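Long-range contacts in periplasmic binding protein (Sulfurospirillum deleyianum, PDB 4PAG), which probably captures a solute in the periplasm for an ABC transporter of the iron/B12-type binding-protein family, and holds a bound histidine in this crystal: residues 52-57 / 264-269; 177-182 / 232-237; 217-222 / 244-249; 227-232 / 257-262. One frame throughout, in Å; residues are numbered along the deposited sequence.

Interaction 1 (52-57 / 264-269)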
loop_
_atom_site.group_PDB
_atom_site.type_symbol
_atom_site.label_atom_id
_atom_site.label_comp_id
_atom_site.label_asym_id
_atom_site.label_seq_id
_atom_site.Cartn_x
_atom_site.Cartn_y
_atom_site.Cartn_z
ATOM N N LYS A 52 -7.043 -10.382 6.892
ATOM C CA LYS A 52 -6.521 -9.843 8.150
ATOM C C LYS A 52 -6.049 -8.382 8.040
ATOM O O LYS A 52 -6.134 -7.621 9.002
ATOM C CB LYS A 52 -5.381 -10.728 8.658
ATOM C CG LYS A 52 -4.987 -10.455 10.102
ATOM C CD LYS A 52 -4.135 -11.583 10.650
ATOM C CE LYS A 52 -3.517 -11.200 11.986
ATOM N NZ LYS A 52 -2.848 -12.346 12.650
ATOM N N ASP A 53 -5.561 -7.999 6.864
ATOM C CA ASP A 53 -4.911 -6.700 6.674
ATOM C C ASP A 53 -5.804 -5.675 5.967
ATOM O O ASP A 53 -5.462 -4.489 5.885
ATOM C CB ASP A 53 -3.622 -6.904 5.867
ATOM C CG ASP A 53 -2.650 -7.856 6.549
ATOM O OD1 ASP A 53 -2.286 -7.603 7.718
ATOM O OD2 ASP A 53 -2.241 -8.860 5.923
ATOM N N ASN A 54 -6.932 -6.143 5.437
ATOM C CA ASN A 54 -7.837 -5.319 4.643
ATOM C C ASN A 54 -9.273 -5.679 5.025
ATOM O O ASN A 54 -9.693 -6.826 4.841
ATOM C CB ASN A 54 -7.589 -5.537 3.144
ATOM C CG ASN A 54 -6.142 -5.279 2.744
ATOM O OD1 ASN A 54 -5.788 -4.181 2.325
ATOM N ND2 ASN A 54 -5.298 -6.291 2.885
ATOM N N ASN A 55 -10.000 -4.704 5.576
ATOM C CA ASN A 55 -11.268 -4.943 6.271
ATOM C C ASN A 55 -12.411 -4.088 5.744
ATOM O O ASN A 55 -12.194 -3.028 5.178
ATOM C CB ASN A 55 -11.139 -4.579 7.771
ATOM C CG ASN A 55 -10.096 -5.396 8.503
ATOM O OD1 ASN A 55 -9.624 -6.437 8.027
ATOM N ND2 ASN A 55 -9.728 -4.927 9.676
ATOM N N ASN A 56 -13.635 -4.530 6.018
ATOM C CA ASN A 56 -14.843 -3.731 5.806
ATOM C C ASN A 56 -15.077 -3.324 4.351
ATOM O O ASN A 56 -15.720 -2.312 4.079
ATOM C CB ASN A 56 -14.832 -2.479 6.702
ATOM C CG ASN A 56 -14.775 -2.810 8.183
ATOM O OD1 ASN A 56 -13.887 -2.348 8.908
ATOM N ND2 ASN A 56 -15.728 -3.602 8.644
ATOM N N GLY A 57 -14.582 -4.122 3.413
ATOM C CA GLY A 57 -14.679 -3.778 1.997
ATOM C C GLY A 57 -16.101 -3.526 1.528
ATOM O O GLY A 57 -16.335 -2.654 0.702
ATOM N N SER A 264 -9.486 -0.129 6.358
ATOM C CA SER A 264 -10.785 -0.121 5.692
ATOM C C SER A 264 -10.838 0.864 4.517
ATOM O O SER A 264 -10.739 2.073 4.724
ATOM C CB SER A 264 -11.883 0.222 6.700
ATOM O OG SER A 264 -11.899 -0.717 7.764
ATOM N N PRO A 265 -11.010 0.356 3.280
ATOM C CA PRO A 265 -11.124 -1.036 2.852
ATOM C C PRO A 265 -9.785 -1.684 2.476
ATOM O O PRO A 265 -9.708 -2.911 2.338
ATOM C CB PRO A 265 -11.998 -0.920 1.611
ATOM C CG PRO A 265 -11.532 0.355 0.990
ATOM C CD PRO A 265 -11.263 1.276 2.151
ATOM N N PHE A 266 -8.758 -0.859 2.275
ATOM C CA PHE A 266 -7.419 -1.326 1.968
ATOM C C PHE A 266 -6.482 -0.780 3.046
ATOM O O PHE A 266 -6.679 0.328 3.549
ATOM C CB PHE A 266 -6.928 -0.791 0.619
ATOM C CG PHE A 266 -7.793 -1.122 -0.566
ATOM C CD1 PHE A 266 -8.528 -2.308 -0.647
ATOM C CD2 PHE A 266 -7.805 -0.259 -1.661
ATOM C CE1 PHE A 266 -9.287 -2.595 -1.780
ATOM C CE2 PHE A 266 -8.554 -0.547 -2.793
ATOM C CZ PHE A 266 -9.292 -1.720 -2.854
ATOM N N ASN A 267 -5.443 -1.538 3.367
ATOM C CA ASN A 267 -4.469 -1.119 4.380
ATOM C C ASN A 267 -3.783 0.192 3.992
ATOM O O ASN A 267 -3.369 0.372 2.837
ATOM C CB ASN A 267 -3.436 -2.219 4.558
ATOM C CG ASN A 267 -2.669 -2.104 5.860
ATOM O OD1 ASN A 267 -1.794 -1.234 6.021
ATOM N ND2 ASN A 267 -2.968 -3.000 6.793
ATOM N N TRP A 268 -3.668 1.108 4.955
ATOM C CA TRP A 268 -3.097 2.425 4.701
ATOM C C TRP A 268 -1.581 2.419 4.480
ATOM O O TRP A 268 -1.065 3.372 3.907
ATOM C CB TRP A 268 -3.443 3.416 5.832
ATOM C CG TRP A 268 -4.856 3.926 5.801
ATOM C CD1 TRP A 268 -5.923 3.366 5.153
ATOM C CD2 TRP A 268 -5.362 5.084 6.472
ATOM N NE1 TRP A 268 -7.047 4.112 5.363
ATOM C CE2 TRP A 268 -6.735 5.169 6.174
ATOM C CE3 TRP A 268 -4.787 6.059 7.296
ATOM C CZ2 TRP A 268 -7.545 6.198 6.665
ATOM C CZ3 TRP A 268 -5.595 7.073 7.781
ATOM C CH2 TRP A 268 -6.953 7.129 7.468
ATOM N N THR A 269 -0.865 1.381 4.917
ATOM C CA THR A 269 0.613 1.403 4.821
ATOM C C THR A 269 1.322 0.174 4.238
ATOM O O THR A 269 2.444 0.309 3.749
ATOM C CB THR A 269 1.274 1.758 6.182
ATOM O OG1 THR A 269 1.223 0.636 7.072
ATOM C CG2 THR A 269 0.585 2.942 6.828
#

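Interaction 2 (177-182 / 232-237). With HIS (histidine), chain E.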
loop_
_atom_site.group_PDB
_atom_site.type_symbol
_atom_site.label_atom_id
_atom_site.label_comp_id
_atom_site.label_asym_id
_atom_site.label_seq_id
_atom_site.Cartn_x
_atom_site.Cartn_y
_atom_site.Cartn_z
ATOM N N GLU A 177 5.098 -5.641 13.758
ATOM C CA GLU A 177 4.310 -6.568 12.966
ATOM C C GLU A 177 4.121 -7.873 13.719
ATOM O O GLU A 177 4.803 -8.132 14.715
ATOM C CB GLU A 177 5.008 -6.816 11.634
ATOM C CG GLU A 177 5.071 -5.584 10.749
ATOM C CD GLU A 177 5.782 -5.879 9.445
ATOM O OE1 GLU A 177 7.013 -6.124 9.513
ATOM O OE2 GLU A 177 5.115 -5.880 8.379
ATOM N N GLY A 178 3.167 -8.674 13.250
ATOM C CA GLY A 178 2.840 -9.946 13.864
ATOM C C GLY A 178 2.016 -9.818 15.132
ATOM O O GLY A 178 1.808 -8.728 15.666
ATOM N N ASP A 179 1.559 -10.961 15.623
ATOM C CA ASP A 179 0.662 -10.997 16.773
ATOM C C ASP A 179 1.339 -10.598 18.069
ATOM O O ASP A 179 0.666 -10.257 19.027
ATOM C CB ASP A 179 0.054 -12.386 16.920
ATOM C CG ASP A 179 -0.838 -12.757 15.747
ATOM O OD1 ASP A 179 -1.439 -11.836 15.137
ATOM O OD2 ASP A 179 -0.934 -13.966 15.435
ATOM N N PHE A 180 2.666 -10.630 18.100
ATOM C CA PHE A 180 3.399 -10.376 19.334
ATOM C C PHE A 180 4.326 -9.179 19.221
ATOM O O PHE A 180 5.105 -8.916 20.133
ATOM C CB PHE A 180 4.182 -11.633 19.726
ATOM C CG PHE A 180 3.344 -12.888 19.730
ATOM C CD1 PHE A 180 2.594 -13.235 20.847
ATOM C CD2 PHE A 180 3.303 -13.717 18.617
ATOM C CE1 PHE A 180 1.823 -14.391 20.854
ATOM C CE2 PHE A 180 2.529 -14.869 18.614
ATOM C CZ PHE A 180 1.788 -15.206 19.732
ATOM N N GLY A 181 4.234 -8.450 18.108
ATOM C CA GLY A 181 5.042 -7.255 17.897
ATOM C C GLY A 181 6.518 -7.520 17.656
ATOM O O GLY A 181 7.311 -6.582 17.651
ATOM N N LEU A 182 6.889 -8.784 17.442
ATOM C CA LEU A 182 8.305 -9.182 17.386
ATOM C C LEU A 182 8.817 -9.430 15.961
ATOM O O LEU A 182 9.885 -10.010 15.774
ATOM C CB LEU A 182 8.558 -10.417 18.262
ATOM C CG LEU A 182 8.180 -10.323 19.749
ATOM C CD1 LEU A 182 8.573 -11.607 20.468
ATOM C CD2 LEU A 182 8.826 -9.123 20.420
ATOM N N VAL A 232 1.636 -0.067 14.677
ATOM C CA VAL A 232 1.219 -1.451 14.880
ATOM C C VAL A 232 0.269 -1.922 13.773
ATOM O O VAL A 232 -0.698 -1.239 13.433
ATOM C CB VAL A 232 0.484 -1.586 16.234
ATOM C CG1 VAL A 232 -0.056 -2.996 16.418
ATOM C CG2 VAL A 232 1.402 -1.183 17.393
ATOM N N GLN A 233 0.530 -3.105 13.229
ATOM C CA GLN A 233 -0.317 -3.661 12.170
ATOM C C GLN A 233 -1.455 -4.503 12.773
ATOM O O GLN A 233 -2.618 -4.358 12.398
ATOM C CB GLN A 233 0.568 -4.476 11.214
ATOM C CG GLN A 233 0.224 -4.512 9.731
ATOM C CD GLN A 233 -0.445 -3.270 9.161
ATOM O OE1 GLN A 233 -1.639 -3.106 9.303
ATOM N NE2 GLN A 233 0.308 -2.444 8.439
ATOM N N ASN A 234 -1.136 -5.358 13.734
ATOM C CA ASN A 234 -2.101 -6.357 14.204
ATOM C C ASN A 234 -2.901 -5.885 15.428
ATOM O O ASN A 234 -2.326 -5.482 16.449
ATOM C CB ASN A 234 -1.393 -7.696 14.458
ATOM C CG ASN A 234 -0.916 -8.367 13.158
ATOM O OD1 ASN A 234 -0.830 -7.729 12.101
ATOM N ND2 ASN A 234 -0.618 -9.662 13.234
ATOM N N PRO A 235 -4.238 -5.921 15.333
ATOM C CA PRO A 235 -5.036 -5.442 16.462
ATOM C C PRO A 235 -4.829 -6.234 17.755
ATOM O O PRO A 235 -4.956 -5.647 18.825
ATOM C CB PRO A 235 -6.484 -5.567 15.967
ATOM C CG PRO A 235 -6.435 -6.515 14.825
ATOM C CD PRO A 235 -5.080 -6.358 14.204
ATOM N N THR A 236 -4.493 -7.527 17.673
ATOM C CA THR A 236 -4.227 -8.309 18.901
ATOM C C THR A 236 -2.995 -7.768 19.627
ATOM O O THR A 236 -2.981 -7.678 20.855
ATOM C CB THR A 236 -4.045 -9.840 18.679
ATOM O OG1 THR A 236 -2.780 -10.117 18.048
ATOM C CG2 THR A 236 -5.164 -10.415 17.851
ATOM N N PHE A 237 -1.965 -7.393 18.877
ATOM C CA PHE A 237 -0.799 -6.817 19.506
ATOM C C PHE A 237 -1.100 -5.440 20.106
ATOM O O PHE A 237 -0.627 -5.103 21.199
ATOM C CB PHE A 237 0.395 -6.720 18.563
ATOM C CG PHE A 237 1.597 -6.166 19.241
ATOM C CD1 PHE A 237 2.137 -6.839 20.331
ATOM C CD2 PHE A 237 2.121 -4.942 18.881
ATOM C CE1 PHE A 237 3.213 -6.323 21.012
ATOM C CE2 PHE A 237 3.206 -4.416 19.564
ATOM C CZ PHE A 237 3.748 -5.105 20.634
HETATM N N HIS E . -9.176 -1.510 14.702
HETATM C CA HIS E . -8.835 -1.706 13.266
HETATM C C HIS E . -8.272 -3.101 13.033
HETATM O O HIS E . -7.072 -3.339 12.834
HETATM C CB HIS E . -7.855 -0.643 12.788
HETATM C CG HIS E . -8.238 0.749 13.181
HETATM N ND1 HIS E . -7.313 1.748 13.398
HETATM C CD2 HIS E . -9.451 1.308 13.402
HETATM C CE1 HIS E . -7.938 2.864 13.724
HETATM N NE2 HIS E . -9.237 2.624 13.734
HETATM O OXT HIS E . -9.049 -4.043 13.054
HETATM O O HOH W 1 1.425 -5.990 15.025
HETATM O O HOH W 2 1.700 -7.731 11.068
#

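Interaction 3 (217-222 / 244-249)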
loop_
_atom_site.group_PDB
_atom_site.type_symbol
_atom_site.label_atom_id
_atom_site.label_comp_id
_atom_site.label_asym_id
_atom_site.label_seq_id
_atom_site.Cartn_x
_atom_site.Cartn_y
_atom_site.Cartn_z
ATOM N N VAL A 217 12.880 -9.785 15.603
ATOM C CA VAL A 217 13.507 -8.936 16.611
ATOM C C VAL A 217 13.000 -9.364 17.997
ATOM O O VAL A 217 11.829 -9.690 18.157
ATOM C CB VAL A 217 13.221 -7.441 16.334
ATOM C CG1 VAL A 217 11.747 -7.120 16.465
ATOM C CG2 VAL A 217 14.026 -6.543 17.251
ATOM N N SER A 218 13.889 -9.395 18.982
ATOM C CA SER A 218 13.501 -9.754 20.350
ATOM C C SER A 218 12.918 -8.563 21.111
ATOM O O SER A 218 13.147 -7.406 20.744
ATOM C CB SER A 218 14.701 -10.294 21.120
ATOM O OG SER A 218 15.599 -9.242 21.435
ATOM N N PHE A 219 12.183 -8.854 22.184
ATOM C CA PHE A 219 11.682 -7.819 23.084
ATOM C C PHE A 219 12.849 -6.968 23.603
ATOM O O PHE A 219 12.767 -5.742 23.658
ATOM C CB PHE A 219 10.895 -8.468 24.231
ATOM C CG PHE A 219 10.426 -7.499 25.275
ATOM C CD1 PHE A 219 9.559 -6.471 24.947
ATOM C CD2 PHE A 219 10.849 -7.620 26.597
ATOM C CE1 PHE A 219 9.131 -5.572 25.907
ATOM C CE2 PHE A 219 10.417 -6.729 27.562
ATOM C CZ PHE A 219 9.557 -5.702 27.215
ATOM N N GLU A 220 13.957 -7.633 23.922
ATOM C CA GLU A 220 15.120 -6.971 24.491
ATOM C C GLU A 220 15.728 -5.971 23.494
ATOM O O GLU A 220 16.162 -4.884 23.870
ATOM C CB GLU A 220 16.130 -8.030 24.957
ATOM C CG GLU A 220 15.667 -8.843 26.182
ATOM C CD GLU A 220 14.468 -9.789 25.945
ATOM O OE1 GLU A 220 14.286 -10.332 24.815
ATOM O OE2 GLU A 220 13.698 -10.009 26.917
ATOM N N GLN A 221 15.706 -6.330 22.215
ATOM C CA GLN A 221 16.165 -5.455 21.142
ATOM C C GLN A 221 15.276 -4.215 20.957
ATOM O O GLN A 221 15.770 -3.118 20.697
ATOM C CB GLN A 221 16.221 -6.234 19.829
ATOM C CG GLN A 221 16.867 -5.455 18.697
ATOM C CD GLN A 221 18.306 -5.120 19.010
ATOM O OE1 GLN A 221 19.103 -6.012 19.241
ATOM N NE2 GLN A 221 18.640 -3.839 19.035
ATOM N N ILE A 222 13.967 -4.395 21.080
ATOM C CA ILE A 222 13.022 -3.271 20.969
ATOM C C ILE A 222 13.267 -2.261 22.095
ATOM O O ILE A 222 13.273 -1.052 21.863
ATOM C CB ILE A 222 11.560 -3.754 20.978
ATOM C CG1 ILE A 222 11.295 -4.635 19.751
ATOM C CG2 ILE A 222 10.599 -2.566 21.008
ATOM C CD1 ILE A 222 10.054 -5.499 19.846
ATOM N N GLU A 244 -0.356 -6.020 28.783
ATOM C CA GLU A 244 0.772 -6.701 29.436
ATOM C C GLU A 244 1.775 -5.715 30.051
ATOM O O GLU A 244 2.287 -4.818 29.376
ATOM C CB GLU A 244 1.499 -7.626 28.459
ATOM C CG GLU A 244 0.769 -8.927 28.150
ATOM C CD GLU A 244 1.563 -9.853 27.235
ATOM O OE1 GLU A 244 1.040 -10.935 26.901
ATOM O OE2 GLU A 244 2.703 -9.510 26.840
ATOM N N LYS A 245 2.075 -5.916 31.330
ATOM C CA LYS A 245 2.916 -4.997 32.112
ATOM C C LYS A 245 4.326 -4.759 31.532
ATOM O O LYS A 245 4.864 -3.650 31.612
ATOM C CB LYS A 245 3.015 -5.528 33.556
ATOM C CG LYS A 245 3.757 -4.634 34.539
ATOM C CD LYS A 245 2.918 -3.444 34.980
ATOM C CE LYS A 245 3.777 -2.300 35.500
ATOM N NZ LYS A 245 4.778 -2.718 36.524
ATOM N N LYS A 246 4.933 -5.789 30.954
ATOM C CA LYS A 246 6.332 -5.691 30.519
ATOM C C LYS A 246 6.559 -4.622 29.442
ATOM O O LYS A 246 7.643 -4.055 29.352
ATOM C CB LYS A 246 6.836 -7.037 30.003
ATOM C CG LYS A 246 6.368 -7.360 28.595
ATOM C CD LYS A 246 6.739 -8.774 28.227
ATOM C CE LYS A 246 6.834 -8.956 26.728
ATOM N NZ LYS A 246 7.602 -10.194 26.456
ATOM N N TRP A 247 5.543 -4.339 28.631
ATOM C CA TRP A 247 5.693 -3.321 27.588
ATOM C C TRP A 247 5.722 -1.894 28.134
ATOM O O TRP A 247 6.129 -0.980 27.435
ATOM C CB TRP A 247 4.599 -3.457 26.540
ATOM C CG TRP A 247 4.695 -4.736 25.807
ATOM C CD1 TRP A 247 4.056 -5.897 26.107
ATOM C CD2 TRP A 247 5.503 -5.004 24.660
ATOM N NE1 TRP A 247 4.400 -6.873 25.211
ATOM C CE2 TRP A 247 5.288 -6.352 24.309
ATOM C CE3 TRP A 247 6.375 -4.234 23.888
ATOM C CZ2 TRP A 247 5.924 -6.950 23.233
ATOM C CZ3 TRP A 247 7.005 -4.831 22.808
ATOM C CH2 TRP A 247 6.766 -6.174 22.484
ATOM N N ALA A 248 5.301 -1.706 29.377
ATOM C CA ALA A 248 5.327 -0.384 30.006
ATOM C C ALA A 248 6.745 0.152 30.231
ATOM O O ALA A 248 6.908 1.313 30.566
ATOM C CB ALA A 248 4.561 -0.417 31.323
ATOM N N VAL A 249 7.766 -0.689 30.071
ATOM C CA VAL A 249 9.153 -0.208 30.078
ATOM C C VAL A 249 9.425 0.803 28.955
ATOM O O VAL A 249 10.299 1.655 29.078
ATOM C CB VAL A 249 10.171 -1.374 30.003
ATOM C CG1 VAL A 249 10.076 -2.141 28.688
ATOM C CG2 VAL A 249 11.577 -0.854 30.181
#

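Interaction 4 (227-232 / 257-262). With HIS (histidine), chain E.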
loop_
_atom_site.group_PDB
_atom_site.type_symbol
_atom_site.label_atom_id
_atom_site.label_comp_id
_atom_site.label_asym_id
_atom_site.label_seq_id
_atom_site.Cartn_x
_atom_site.Cartn_y
_atom_site.Cartn_z
ATOM N N PRO A 227 12.099 3.268 20.722
ATOM C CA PRO A 227 11.379 4.110 19.762
ATOM C C PRO A 227 10.535 5.176 20.457
ATOM O O PRO A 227 10.094 4.984 21.597
ATOM C CB PRO A 227 10.480 3.111 19.024
ATOM C CG PRO A 227 10.235 2.029 20.029
ATOM C CD PRO A 227 11.541 1.900 20.770
ATOM N N GLU A 228 10.334 6.297 19.775
ATOM C CA GLU A 228 9.467 7.358 20.273
ATOM C C GLU A 228 8.015 7.084 19.899
ATOM O O GLU A 228 7.101 7.418 20.659
ATOM C CB GLU A 228 9.912 8.711 19.731
ATOM C CG GLU A 228 11.319 9.083 20.162
ATOM C CD GLU A 228 11.892 10.239 19.366
ATOM O OE1 GLU A 228 11.556 11.398 19.692
ATOM O OE2 GLU A 228 12.682 9.992 18.427
ATOM N N VAL A 229 7.815 6.487 18.727
ATOM C CA VAL A 229 6.494 6.097 18.253
ATOM C C VAL A 229 6.517 4.638 17.795
ATOM O O VAL A 229 7.494 4.175 17.199
ATOM C CB VAL A 229 6.022 7.003 17.096
ATOM C CG1 VAL A 229 4.755 6.460 16.454
ATOM C CG2 VAL A 229 5.775 8.432 17.581
ATOM N N ILE A 230 5.433 3.921 18.072
ATOM C CA ILE A 230 5.270 2.565 17.578
ATOM C C ILE A 230 4.040 2.497 16.677
ATOM O O ILE A 230 2.939 2.886 17.065
ATOM C CB ILE A 230 5.174 1.530 18.714
ATOM C CG1 ILE A 230 6.481 1.489 19.517
ATOM C CG2 ILE A 230 4.841 0.157 18.131
ATOM C CD1 ILE A 230 6.396 0.731 20.827
ATOM N N ILE A 231 4.248 2.014 15.458
ATOM C CA ILE A 231 3.168 1.804 14.504
ATOM C C ILE A 231 2.893 0.307 14.442
ATOM O O ILE A 231 3.801 -0.479 14.171
ATOM C CB ILE A 231 3.554 2.332 13.106
ATOM C CG1 ILE A 231 3.880 3.834 13.150
ATOM C CG2 ILE A 231 2.446 2.063 12.094
ATOM C CD1 ILE A 231 2.748 4.730 13.611
ATOM N N VAL A 232 1.636 -0.067 14.677
ATOM C CA VAL A 232 1.219 -1.451 14.880
ATOM C C VAL A 232 0.269 -1.922 13.773
ATOM O O VAL A 232 -0.698 -1.239 13.433
ATOM C CB VAL A 232 0.484 -1.586 16.234
ATOM C CG1 VAL A 232 -0.056 -2.996 16.418
ATOM C CG2 VAL A 232 1.402 -1.183 17.393
ATOM N N LYS A 257 2.014 6.679 22.559
ATOM C CA LYS A 257 2.345 6.965 21.163
ATOM C C LYS A 257 2.511 5.639 20.403
ATOM O O LYS A 257 3.578 5.314 19.865
ATOM C CB LYS A 257 3.585 7.857 21.093
ATOM C CG LYS A 257 3.301 9.281 21.566
ATOM C CD LYS A 257 4.560 10.056 21.920
ATOM C CE LYS A 257 5.311 10.531 20.693
ATOM N NZ LYS A 257 4.665 11.716 20.056
ATOM N N VAL A 258 1.416 4.884 20.394
ATOM C CA VAL A 258 1.309 3.584 19.756
ATOM C C VAL A 258 0.018 3.627 18.941
ATOM O O VAL A 258 -1.042 3.911 19.495
ATOM C CB VAL A 258 1.206 2.456 20.804
ATOM C CG1 VAL A 258 1.062 1.096 20.135
ATOM C CG2 VAL A 258 2.395 2.477 21.764
ATOM N N TYR A 259 0.097 3.372 17.635
ATOM C CA TYR A 259 -1.051 3.591 16.743
ATOM C C TYR A 259 -1.279 2.415 15.814
ATOM O O TYR A 259 -0.333 1.882 15.227
ATOM C CB TYR A 259 -0.864 4.887 15.933
ATOM C CG TYR A 259 -0.554 6.085 16.817
ATOM C CD1 TYR A 259 -1.553 6.708 17.552
ATOM C CD2 TYR A 259 0.750 6.551 16.961
ATOM C CE1 TYR A 259 -1.268 7.772 18.400
ATOM C CE2 TYR A 259 1.042 7.628 17.795
ATOM C CZ TYR A 259 0.024 8.236 18.504
ATOM O OH TYR A 259 0.298 9.303 19.323
ATOM N N LEU A 260 -2.544 2.021 15.695
ATOM C CA LEU A 260 -2.950 0.885 14.879
ATOM C C LEU A 260 -3.246 1.362 13.455
ATOM O O LEU A 260 -4.011 2.292 13.250
ATOM C CB LEU A 260 -4.189 0.221 15.488
ATOM C CG LEU A 260 -4.743 -1.056 14.866
ATOM C CD1 LEU A 260 -3.746 -2.199 14.938
ATOM C CD2 LEU A 260 -6.054 -1.437 15.553
ATOM N N VAL A 261 -2.626 0.731 12.474
ATOM C CA VAL A 261 -2.807 1.133 11.076
ATOM C C VAL A 261 -4.240 0.837 10.620
ATOM O O VAL A 261 -4.701 -0.290 10.762
ATOM C CB VAL A 261 -1.818 0.389 10.148
ATOM C CG1 VAL A 261 -2.044 0.757 8.694
ATOM C CG2 VAL A 261 -0.379 0.693 10.528
ATOM N N PRO A 262 -4.951 1.841 10.070
ATOM C CA PRO A 262 -6.268 1.591 9.486
ATOM C C PRO A 262 -6.245 0.674 8.272
ATOM O O PRO A 262 -5.265 0.645 7.506
ATOM C CB PRO A 262 -6.746 2.984 9.070
ATOM C CG PRO A 262 -5.977 3.922 9.932
ATOM C CD PRO A 262 -4.635 3.276 10.087
HETATM N N HIS E . -9.176 -1.510 14.702
HETATM C CA HIS E . -8.835 -1.706 13.266
HETATM C C HIS E . -8.272 -3.101 13.033
HETATM O O HIS E . -7.072 -3.339 12.834
HETATM C CB HIS E . -7.855 -0.643 12.788
HETATM C CG HIS E . -8.238 0.749 13.181
HETATM N ND1 HIS E . -7.313 1.748 13.398
HETATM C CD2 HIS E . -9.451 1.308 13.402
HETATM C CE1 HIS E . -7.938 2.864 13.724
HETATM N NE2 HIS E . -9.237 2.624 13.734
HETATM O OXT HIS E . -9.049 -4.043 13.054
#

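Interaction 1 (52-57 / 264-269)
Asp53 starts the contact through its backbone: Asn267 ND2 donates to Asp53 O at 3.0 Å, lying in the carbonyl plane on a lone pair, with the acceptor close to the amide plane of Asn267. Asn267 CG stands anti to its own backbone N (chi1 -161°), and the other end of the amide, OD1, accepts from Thr269 N in an Asx turn; ND2 is shared with Gln233. Asn54 answers with its side chain. Its OD1 takes the N-H of Asn267 at 2.9 Å, the donor standing above the carbonyl plane, 39° out of it, while Asn54 ND2 is held by Asn51 and Arg271. At Asn55, a residue of the histidine pocket, the backbone O receives two CA-H...O contacts, the shorter from Pro265 CA at 3.2 Å. Asn56 OD1 then accepts a bond from Ser264 OG on an in-plane lone pair, 2.8 Å long. Gly57 closes the row, its CA 3.9 Å from CB of Pro265, which follows a cis peptide bond. The two loops thus meet in the buried interior beside the ligand: Phe60 of helix 57-60 touches Ser264 and Pro265, and helix 297-309 adds Tyr305 and Phe309 against Pro265.

Interaction 2 (177-182 / 232-237)
Asp179 and Phe237 bring the backbones closest, CA to CA 5.2 Å, where a type I beta turn from Gly178 to Gly181 lies against the first turn of helix 235-243. In the parallel sheet of this periplasmic binding protein, strands 172-176 and 229-232 are neighbours, and the contact joins the turn after strand 172-176 to the start of the helix after strand 229-232. Asn234, the N-cap residue, points its amide at the turn: ND2 donates to Asp179 OD1 at 3.0 Å, reaching it from above the carboxylate plane, 43° out of it. The same OD1 forms a salt bridge with Lys52, so a charge and an amide both hold it. Two waters stitch the backbones as well. One donates to Gly178 O and accepts from Asn234 N; the other accepts from Gly178 N and donates to Asn234 OD1 at 2.7 Å. Pro235 faces elsewhere, its CG 3.8 Å from O of the bound histidine. Phe237 CG stands anti to the backbone N (chi1 -178°), and the ring lies flat against the turn, with CE1 3.3 Å from Phe180 O. Over the middle of one ring face sits Gly181 CA, 3.5 Å from the centroid and 3° off the normal, a CH-pi contact at a residue whose missing side chain lets the ring come this near.

Interaction 3 (217-222 / 244-249)
Phe219 reaches Lys246 and Trp247 from the first turn of helix 219-225. From CB, its CG lies anti to the backbone N (chi1 175°) and has Lys246 CE and NZ over it. CD1 rests on the indole, 3.7 Å from Trp247 CH2, and CE1 comes equally near Trp247 CE3: the edge of Phe219 meets the face of Trp247, its centroid 4.8 Å from that of the six-membered ring, planes at 71°. CD2, the other ortho atom, has Lys246 NZ above it. At the tip, CZ meets Lys246 O at 3.3 Å and Val249 CG1 at 3.9 Å. Lys246, extended beyond CG, runs past the phenyl in the opposite direction: CE sits over the ring centre, and NZ completes a cation-pi contact 4.3 Å from the Phe219 centroid. Ile222 CD1 adds an apolar touch at the indole edge. The contact joins the start of helix 219-225 to the 3-10 segment 245-249 after helix 235-243; Phe237 of that helix meets Trp247 edge-to-face, and Ile222 packs on Tyr174 of strand 172-176.

Interaction 4 (227-232 / 257-262)
In Val232, CG2 stands beside the backbone N, anti to the carbonyl carbon, while in Val258 CG1 is anti to N (chi1 179°); these two methyls meet at 3.6 Å. The residues belong to neighbouring parallel strands, 229-232 and 258-260, linked by a beta-alpha-beta crossover through helix 235-243, whose Val241 and Phe242 touch Val258. Four backbone bonds zip the pair: Ile230 N to Lys257 O, Tyr259 N to Ile230 O, Val232 N to Tyr259 O at 2.8 Å, and Val261 N to Val232 O. On the face carrying Ile231 and Tyr259, Val229 CG1 nears the Tyr259 ring edge at CD2, 4.0 Å away. Val261, just past strand 258-260, brings CG2 to 3.5 Å from Ile231 CG2, the two side chains crossing at about a right angle. Lys257, bent at chi3 and chi4, lays CE against Val229 CG2. Strand 258-260 ends in the ligand pocket: Leu260 CD2 lies 3.4 Å from the histidine CB, and the histidine ND1 donates a weak 3.3 Å bond to Leu260 O.

Overall arrangement
Interaction 1 closes the longest loop of the four, the other three nested inside it; interactions 2, 3 and 4 interleave along the sequence. These three gather round the parallel sheet 201-202, 172-176, 229-232, 258-260. Interaction 4 pairs its last two strands, and interaction 2, centred about 10 Å away, shares Val232 and uses the following helix 235-243. Interaction 3 meets interaction 2 through Phe237 and Trp247, centres about 13 Å apart, but its centre is about 27 Å from that of interaction 1. A hydrogen bond from Asn267 to Gln233 and a salt bridge from Lys52 to Asp179 tie interaction 1 to interaction 2. Interactions 1, 2 and 4 each supply residues to the histidine pocket; interaction 3, farther out, supplies none.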